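Local coordinates for chitin oligosaccahride binding protein NagB1 (Paenibacillus sp. FPU-7, PDB 7EHP), which binds chitin oligosaccharides such as N,N'-diacetylchitobiose and N,N',N''-triacetylchitotriose as an extracellular solute-binding protein, probably for their uptake, at residues 7-10 / 16-19; 45-50 / 64-69; 202-207 / 381-386. All blocks are in the same frame, centred on the assembly; numbering follows the deposited sequence.

Contact 1: 7-10 / 16-19; sequences HTQV and LRLK. With NAG (2-acetamido-2-deoxy-beta-D-glucopyranose), chain C.
R17 crosses the side chain of Q9 at a slant and reaches past it to the sugar. Its CB is 4.1 Å from Q9 CG. Further out, R17 CD packs at 3.5 Å from Q9 OE1. The chain then bends at chi3 (81°), which turns one face of the guanidinium to the amide. Q9 CD stands over that face, offset toward its rim, with the amide and guanidinium planes 41° apart. At the tip, NH1 and NH2 of R17 both donate to O7 of NAG (chain C), at 3.0 and 2.9 Å. This acetamido oxygen lies at the guanidinium edge, in its plane, and the pair of bonds restricts the rotation of the group. The loop after strand 3-7 and the start of helix 15-31 thus line the glycan pocket of this solute-binding fold. Q9 is the centre of an inverse gamma turn, and its backbone N donates to ND1 of H7 (2.9 Å), nearly in the ring plane. L18 packs with one methyl on each partner. CD2 lies 3.6 Å from Q9 O, and CD1 meets CE1 of the H7 ring obliquely at 3.6 Å.

Contact 2: 45-50 / 64-69; sequences KVNRFE and IFDLFG. With NAG (2-acetamido-2-deoxy-beta-D-glucopyranose), chain B; NAG (2-acetamido-2-deoxy-beta-D-glucopyranose), chain C.
R48 lays its guanidinium flat on the ring of F68. This is the tight part of the contact. The planes are 12° apart and the centres 3.7 Å. F68 CG sits over the middle of the guanidinium, while R48 CZ falls toward the rim of the ring, still over its face. The pair is a stacked cation-pi interaction. In R48, CG is anti to the backbone N (chi1 -173°) and the chain runs extended to NE. Outside the two segments, D72 pairs with NE and D354 with NH2 in salt bridges, which should limit its turning. Water 2 joins R48 NH2 to G69 O at the guanidinium edge.

The other end is looser. N47 ND2 makes a weak bond to D66 O, 3.4 Å long. Water 1 fills in between, accepting from N47 ND2 and donating to D66 OD1, both at 2.9 Å. R6 takes N47 OD1, and N284 also binds D66 OD1, so both polar ends are held from elsewhere.

The stack turns its edges to the sugars. O3 of NAG (chain B) lies at the guanidinium edge, in its plane, 2.8 Å from R48 NH1, which also gives a weak bond to O7. F68 turns its edge to O6 of that sugar. An arginine stacked on an aromatic ring here forms part of the wall of the oligosaccharide pocket in this solute-binding protein.

Contact 3: 202-207 / 381-386; sequences DGFKRY and QVLDKM
Helix-to-helix packing joins helix 198-213 to helix 379-396, the last of the chain, through F204 and L383. The two helices are far apart in sequence. The join is apolar and buried. In F204, CG is anti to the carbonyl carbon (chi1 -83°), which sends the ring toward helix 379-396. L383 puts one methyl, CD2, straight over the face of the F204 ring. The carbon stands 3.6 Å from the ring centroid and 4° off the ring normal, a CH-pi contact. CD2 is therefore almost equally far from all six ring carbons, the nearest being CE1 and CZ at 3.8 Å. In L383 the other methyl, CD1, continues the extended chain (chi2 177°), and CD2 is the branch that turns to the ring. V382 adds a second, lighter touch. Its CG1 meets CE2 of F204 obliquely at 3.9 Å. Replacing F204 with an alanine would probably leave L383 CD2 without the ring face it rests on and open a gap between the two helices. Other parts of the fold close round the pair. F204 also touches M369 of helix 359-373, W195 in a loop, and V379 at the start of helix 379-396. On its own helix, Y207 reaches both M369 and helix 165-180.

Overall arrangement
Contacts 1 and 2 are neighbours on the glycan pocket. Their centres are 14 Å apart, and both touch NAG (chain C). They also touch each other: T8 OG1 lies 3.2 Å from D66 OD2, a probable hydrogen bond, and T8 CG2 packs 3.8 Å from N47 ND2. Contact 1 holds the acetamido group of NAG (chain C), while contact 2 serves mainly NAG (chain B). Contact 3 is remote from both. Its centre lies 35 Å from that of contact 1, across the chain's centre, and 27 Å from that of contact 2, with nearest atoms about 13 Å apart in the latter case. It joins helices well away from the sugars.

Contact 1: 7-10 / 16-19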
# COMPACT_ATOMS: atom_id res chain seq x y z
N HIS A 7 -7.48 -8.51 -11.14
CA HIS A 7 -7.60 -7.78 -9.90
C HIS A 7 -6.99 -8.61 -8.77
O HIS A 7 -6.74 -9.81 -8.92
CB HIS A 7 -9.06 -7.47 -9.58
CG HIS A 7 -9.85 -8.71 -9.27
ND1 HIS A 7 -9.91 -9.25 -8.00
CD2 HIS A 7 -10.53 -9.56 -10.07
CE1 HIS A 7 -10.63 -10.35 -8.03
NE2 HIS A 7 -11.02 -10.56 -9.27
N THR A 8 -6.80 -7.97 -7.62
CA THR A 8 -6.21 -8.66 -6.48
C THR A 8 -7.18 -8.80 -5.31
O THR A 8 -6.74 -9.08 -4.19
CB THR A 8 -4.94 -7.93 -6.01
OG1 THR A 8 -5.29 -6.62 -5.57
CG2 THR A 8 -3.94 -7.82 -7.16
N GLN A 9 -8.48 -8.60 -5.54
CA GLN A 9 -9.45 -8.60 -4.44
C GLN A 9 -9.92 -10.04 -4.19
O GLN A 9 -11.03 -10.44 -4.53
CB GLN A 9 -10.62 -7.67 -4.75
CG GLN A 9 -10.25 -6.21 -5.05
CD GLN A 9 -9.20 -5.66 -4.09
OE1 GLN A 9 -9.35 -5.73 -2.86
NE2 GLN A 9 -8.11 -5.11 -4.64
N VAL A 10 -9.03 -10.83 -3.59
CA VAL A 10 -9.27 -12.27 -3.52
C VAL A 10 -9.68 -12.76 -2.13
O VAL A 10 -10.24 -13.86 -2.03
CB VAL A 10 -8.04 -13.07 -4.01
CG1 VAL A 10 -7.75 -12.73 -5.47
CG2 VAL A 10 -6.81 -12.79 -3.09
N LEU A 16 -16.78 -7.14 -0.43
CA LEU A 16 -17.51 -6.00 -0.98
C LEU A 16 -16.75 -5.33 -2.12
O LEU A 16 -17.36 -4.87 -3.09
CB LEU A 16 -17.82 -4.98 0.12
CG LEU A 16 -18.87 -5.45 1.13
CD1 LEU A 16 -18.86 -4.53 2.34
CD2 LEU A 16 -20.26 -5.49 0.49
N ARG A 17 -15.41 -5.31 -2.04
CA ARG A 17 -14.61 -4.74 -3.13
C ARG A 17 -14.72 -5.57 -4.40
O ARG A 17 -14.76 -5.02 -5.50
CB ARG A 17 -13.15 -4.60 -2.71
CG ARG A 17 -12.93 -3.67 -1.51
CD ARG A 17 -11.46 -3.34 -1.33
NE ARG A 17 -11.03 -2.27 -2.23
CZ ARG A 17 -9.83 -1.70 -2.18
NH1 ARG A 17 -8.94 -2.11 -1.29
NH2 ARG A 17 -9.50 -0.73 -3.04
N LEU A 18 -14.76 -6.91 -4.27
CA LEU A 18 -14.94 -7.74 -5.45
C LEU A 18 -16.36 -7.62 -6.00
O LEU A 18 -16.56 -7.53 -7.22
CB LEU A 18 -14.63 -9.20 -5.15
CG LEU A 18 -14.75 -10.21 -6.30
CD1 LEU A 18 -14.12 -9.72 -7.62
CD2 LEU A 18 -14.18 -11.56 -5.89
N LYS A 19 -17.35 -7.60 -5.11
CA LYS A 19 -18.73 -7.39 -5.54
C LYS A 19 -18.87 -6.10 -6.34
O LYS A 19 -19.62 -6.05 -7.32
CB LYS A 19 -19.65 -7.40 -4.32
CG LYS A 19 -21.12 -7.18 -4.65
CD LYS A 19 -21.63 -8.20 -5.67
CE LYS A 19 -23.15 -8.31 -5.59
NZ LYS A 19 -23.78 -7.10 -6.19
C1 NAG C . -4.89 -3.12 -2.07
C2 NAG C . -4.32 -1.71 -2.19
C3 NAG C . -2.80 -1.78 -2.32
C4 NAG C . -2.17 -2.71 -1.28
C5 NAG C . -2.96 -4.02 -1.16
C6 NAG C . -2.49 -4.95 -0.06
C7 NAG C . -6.05 -0.30 -3.23
C8 NAG C . -6.46 0.42 -4.49
N2 NAG C . -4.90 -0.98 -3.31
O1 NAG C . -6.28 -3.05 -1.99
O3 NAG C . -2.27 -0.46 -2.24
O4 NAG C . -0.89 -3.09 -1.77
O5 NAG C . -4.35 -3.76 -0.94
O6 NAG C . -3.07 -6.24 -0.23
O7 NAG C . -6.73 -0.28 -2.21

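Contact 2: 45-50 / 64-69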
# COMPACT_ATOMS: atom_id res chain seq x y z
N LYS A 45 0.70 -9.94 -3.92
CA LYS A 45 2.12 -10.12 -4.14
C LYS A 45 2.40 -11.05 -5.31
O LYS A 45 3.41 -10.91 -5.99
CB LYS A 45 2.79 -10.65 -2.88
CG LYS A 45 2.38 -12.07 -2.49
CD LYS A 45 3.09 -12.52 -1.21
CE LYS A 45 3.01 -14.04 -1.06
NZ LYS A 45 3.76 -14.56 0.11
N VAL A 46 1.53 -12.04 -5.54
CA VAL A 46 1.72 -12.91 -6.69
C VAL A 46 1.50 -12.13 -7.98
O VAL A 46 2.31 -12.20 -8.91
CB VAL A 46 0.79 -14.13 -6.60
CG1 VAL A 46 0.84 -14.92 -7.91
CG2 VAL A 46 1.13 -15.00 -5.39
N ASN A 47 0.40 -11.37 -8.05
CA ASN A 47 0.14 -10.57 -9.24
C ASN A 47 1.28 -9.60 -9.52
O ASN A 47 1.84 -9.56 -10.63
CB ASN A 47 -1.16 -9.79 -9.07
CG ASN A 47 -1.53 -9.02 -10.33
OD1 ASN A 47 -1.59 -9.61 -11.39
ND2 ASN A 47 -1.74 -7.71 -10.21
N ARG A 48 1.65 -8.81 -8.50
CA ARG A 48 2.51 -7.66 -8.74
C ARG A 48 3.96 -8.08 -8.97
O ARG A 48 4.64 -7.53 -9.84
CB ARG A 48 2.44 -6.70 -7.55
CG ARG A 48 3.20 -5.41 -7.83
CD ARG A 48 3.26 -4.53 -6.61
NE ARG A 48 3.99 -3.30 -6.89
CZ ARG A 48 4.34 -2.42 -5.95
NH1 ARG A 48 4.02 -2.64 -4.68
NH2 ARG A 48 4.99 -1.31 -6.29
N PHE A 49 4.44 -9.07 -8.22
CA PHE A 49 5.86 -9.38 -8.19
C PHE A 49 6.25 -10.59 -9.02
O PHE A 49 7.45 -10.82 -9.21
CB PHE A 49 6.33 -9.58 -6.73
CG PHE A 49 6.05 -8.40 -5.84
CD1 PHE A 49 6.25 -7.11 -6.29
CD2 PHE A 49 5.58 -8.59 -4.55
CE1 PHE A 49 6.00 -6.03 -5.49
CE2 PHE A 49 5.32 -7.52 -3.74
CZ PHE A 49 5.53 -6.23 -4.21
N GLU A 50 5.29 -11.39 -9.51
CA GLU A 50 5.63 -12.55 -10.34
C GLU A 50 4.77 -12.67 -11.60
O GLU A 50 5.30 -12.65 -12.71
CB GLU A 50 5.52 -13.84 -9.54
CG GLU A 50 6.66 -14.02 -8.50
CD GLU A 50 7.98 -14.53 -9.12
OE1 GLU A 50 9.01 -13.82 -9.02
OE2 GLU A 50 7.99 -15.64 -9.70
N ILE A 64 -7.19 -5.49 -18.78
CA ILE A 64 -7.28 -4.54 -17.68
C ILE A 64 -6.64 -5.22 -16.47
O ILE A 64 -6.91 -6.39 -16.22
CB ILE A 64 -8.76 -4.17 -17.37
CG1 ILE A 64 -9.46 -3.63 -18.62
CG2 ILE A 64 -8.85 -3.19 -16.20
CD1 ILE A 64 -10.98 -3.81 -18.58
N PHE A 65 -5.79 -4.49 -15.73
CA PHE A 65 -5.01 -5.17 -14.69
C PHE A 65 -4.65 -4.25 -13.54
O PHE A 65 -4.30 -3.08 -13.74
CB PHE A 65 -3.72 -5.78 -15.25
CG PHE A 65 -3.04 -4.92 -16.28
CD1 PHE A 65 -2.17 -3.90 -15.89
CD2 PHE A 65 -3.25 -5.13 -17.63
CE1 PHE A 65 -1.53 -3.11 -16.84
CE2 PHE A 65 -2.62 -4.35 -18.58
CZ PHE A 65 -1.77 -3.34 -18.19
N ASP A 66 -4.71 -4.81 -12.34
CA ASP A 66 -4.20 -4.12 -11.16
C ASP A 66 -2.74 -3.75 -11.38
O ASP A 66 -1.90 -4.62 -11.64
CB ASP A 66 -4.36 -5.04 -9.95
CG ASP A 66 -4.04 -4.35 -8.65
OD1 ASP A 66 -2.90 -3.87 -8.48
OD2 ASP A 66 -4.95 -4.28 -7.79
N LEU A 67 -2.44 -2.45 -11.30
CA LEU A 67 -1.13 -1.93 -11.67
C LEU A 67 -0.65 -0.93 -10.62
O LEU A 67 -1.47 -0.21 -10.06
CB LEU A 67 -1.20 -1.25 -13.06
CG LEU A 67 0.03 -0.48 -13.53
CD1 LEU A 67 1.11 -1.46 -13.93
CD2 LEU A 67 -0.34 0.49 -14.69
N PHE A 68 0.66 -0.90 -10.36
CA PHE A 68 1.26 0.08 -9.45
C PHE A 68 2.04 1.13 -10.22
O PHE A 68 2.71 0.83 -11.21
CB PHE A 68 2.20 -0.60 -8.41
CG PHE A 68 1.45 -1.13 -7.23
CD1 PHE A 68 0.74 -2.32 -7.33
CD2 PHE A 68 1.39 -0.41 -6.06
CE1 PHE A 68 0.02 -2.82 -6.26
CE2 PHE A 68 0.66 -0.91 -4.97
CZ PHE A 68 -0.04 -2.11 -5.09
N GLY A 69 1.93 2.38 -9.77
CA GLY A 69 2.71 3.44 -10.35
C GLY A 69 4.17 3.39 -9.92
O GLY A 69 4.63 2.48 -9.22
C1 NAG B . 0.21 -2.41 -1.17
C2 NAG B . 1.48 -3.01 -1.78
C3 NAG B . 2.71 -2.33 -1.21
C4 NAG B . 2.61 -0.83 -1.43
C5 NAG B . 1.31 -0.29 -0.85
C6 NAG B . 1.09 1.19 -1.12
C7 NAG B . 1.65 -5.32 -2.60
C8 NAG B . 1.72 -6.76 -2.23
N2 NAG B . 1.54 -4.45 -1.58
O3 NAG B . 3.86 -2.84 -1.85
O4 NAG B . 3.70 -0.16 -0.80
O5 NAG B . 0.19 -0.98 -1.42
O6 NAG B . 1.22 1.50 -2.51
O7 NAG B . 1.71 -4.95 -3.78
C1 NAG C . -4.89 -3.12 -2.07
C2 NAG C . -4.32 -1.71 -2.19
C3 NAG C . -2.80 -1.78 -2.32
C4 NAG C . -2.17 -2.71 -1.28
C5 NAG C . -2.96 -4.02 -1.16
C6 NAG C . -2.49 -4.95 -0.06
C7 NAG C . -6.05 -0.30 -3.23
C8 NAG C . -6.46 0.42 -4.49
N2 NAG C . -4.90 -0.98 -3.31
O1 NAG C . -6.28 -3.05 -1.99
O3 NAG C . -2.27 -0.46 -2.24
O4 NAG C . -0.89 -3.09 -1.77
O5 NAG C . -4.35 -3.76 -0.94
O6 NAG C . -3.07 -6.24 -0.23
O7 NAG C . -6.73 -0.28 -2.21
O HOH W 1 -0.99 -5.97 -8.01
O HOH W 2 6.26 0.17 -8.60

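Contact 3: 202-207 / 381-386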
# COMPACT_ATOMS: atom_id res chain seq x y z
N ASP A 202 19.90 4.11 11.37
CA ASP A 202 19.22 4.42 12.62
C ASP A 202 17.79 3.88 12.63
O ASP A 202 17.32 3.30 13.62
CB ASP A 202 19.25 5.94 12.87
CG ASP A 202 18.87 6.32 14.29
OD1 ASP A 202 19.75 6.19 15.17
OD2 ASP A 202 17.73 6.80 14.54
N GLY A 203 17.07 4.06 11.51
CA GLY A 203 15.70 3.56 11.44
C GLY A 203 15.63 2.04 11.43
O GLY A 203 14.71 1.46 12.01
N PHE A 204 16.58 1.38 10.76
CA PHE A 204 16.66 -0.08 10.81
C PHE A 204 16.92 -0.56 12.24
O PHE A 204 16.34 -1.56 12.68
CB PHE A 204 17.75 -0.60 9.87
CG PHE A 204 17.30 -0.73 8.41
CD1 PHE A 204 17.16 0.39 7.60
CD2 PHE A 204 17.02 -1.98 7.87
CE1 PHE A 204 16.74 0.27 6.27
CE2 PHE A 204 16.60 -2.12 6.55
CZ PHE A 204 16.46 -0.99 5.73
N LYS A 205 17.80 0.14 12.97
CA LYS A 205 18.11 -0.29 14.33
C LYS A 205 16.93 -0.07 15.26
O LYS A 205 16.73 -0.82 16.22
CB LYS A 205 19.36 0.44 14.86
CG LYS A 205 20.66 -0.03 14.20
CD LYS A 205 21.89 0.62 14.83
CE LYS A 205 22.15 1.99 14.23
NZ LYS A 205 23.60 2.30 14.21
N ARG A 206 16.11 0.95 14.96
CA ARG A 206 14.90 1.18 15.74
C ARG A 206 13.90 0.07 15.51
O ARG A 206 13.21 -0.35 16.44
CB ARG A 206 14.28 2.53 15.37
CG ARG A 206 14.99 3.70 16.02
CD ARG A 206 14.49 5.02 15.47
NE ARG A 206 15.31 6.13 15.92
CZ ARG A 206 15.23 6.66 17.14
NH1 ARG A 206 14.36 6.18 18.02
NH2 ARG A 206 16.02 7.68 17.47
N TYR A 207 13.77 -0.35 14.26
CA TYR A 207 12.92 -1.48 13.92
C TYR A 207 13.40 -2.73 14.65
O TYR A 207 12.59 -3.47 15.23
CB TYR A 207 12.96 -1.66 12.41
CG TYR A 207 12.05 -2.70 11.80
CD1 TYR A 207 12.36 -4.07 11.86
CD2 TYR A 207 10.90 -2.32 11.11
CE1 TYR A 207 11.52 -5.02 11.26
CE2 TYR A 207 10.07 -3.25 10.51
CZ TYR A 207 10.37 -4.59 10.58
OH TYR A 207 9.51 -5.49 9.96
N GLN A 381 24.62 -6.65 8.25
CA GLN A 381 24.54 -7.53 7.08
C GLN A 381 23.42 -7.09 6.14
O GLN A 381 23.60 -7.11 4.92
CB GLN A 381 24.33 -8.97 7.53
CG GLN A 381 25.50 -9.54 8.38
CD GLN A 381 25.19 -10.93 8.93
OE1 GLN A 381 24.14 -11.16 9.50
NE2 GLN A 381 26.12 -11.86 8.75
N VAL A 382 22.27 -6.71 6.69
CA VAL A 382 21.16 -6.28 5.85
C VAL A 382 21.58 -5.11 4.95
O VAL A 382 21.47 -5.18 3.72
CB VAL A 382 19.94 -5.92 6.71
CG1 VAL A 382 18.90 -5.16 5.87
CG2 VAL A 382 19.34 -7.20 7.30
N LEU A 383 22.10 -4.04 5.56
CA LEU A 383 22.40 -2.82 4.81
C LEU A 383 23.56 -3.04 3.83
O LEU A 383 23.53 -2.53 2.70
CB LEU A 383 22.69 -1.68 5.78
CG LEU A 383 21.48 -1.46 6.69
CD1 LEU A 383 21.77 -0.41 7.68
CD2 LEU A 383 20.26 -1.04 5.87
N ASP A 384 24.58 -3.80 4.24
CA ASP A 384 25.64 -4.19 3.31
C ASP A 384 25.07 -4.82 2.05
O ASP A 384 25.46 -4.47 0.92
CB ASP A 384 26.59 -5.18 4.00
CG ASP A 384 27.58 -4.52 4.93
OD1 ASP A 384 27.66 -3.27 4.96
OD2 ASP A 384 28.26 -5.26 5.66
N LYS A 385 24.15 -5.77 2.22
CA LYS A 385 23.56 -6.45 1.08
C LYS A 385 22.62 -5.53 0.30
O LYS A 385 22.63 -5.52 -0.94
CB LYS A 385 22.82 -7.70 1.57
CG LYS A 385 22.05 -8.43 0.50
CD LYS A 385 22.98 -9.06 -0.53
CE LYS A 385 22.21 -10.05 -1.42
NZ LYS A 385 22.96 -10.46 -2.63
N MET A 386 21.82 -4.72 1.00
CA MET A 386 20.96 -3.76 0.32
C MET A 386 21.78 -2.82 -0.55
O MET A 386 21.39 -2.52 -1.69
CB MET A 386 20.14 -2.95 1.33
CG MET A 386 19.06 -3.77 2.00
SD MET A 386 18.00 -4.49 0.73
CE MET A 386 17.45 -3.00 -0.11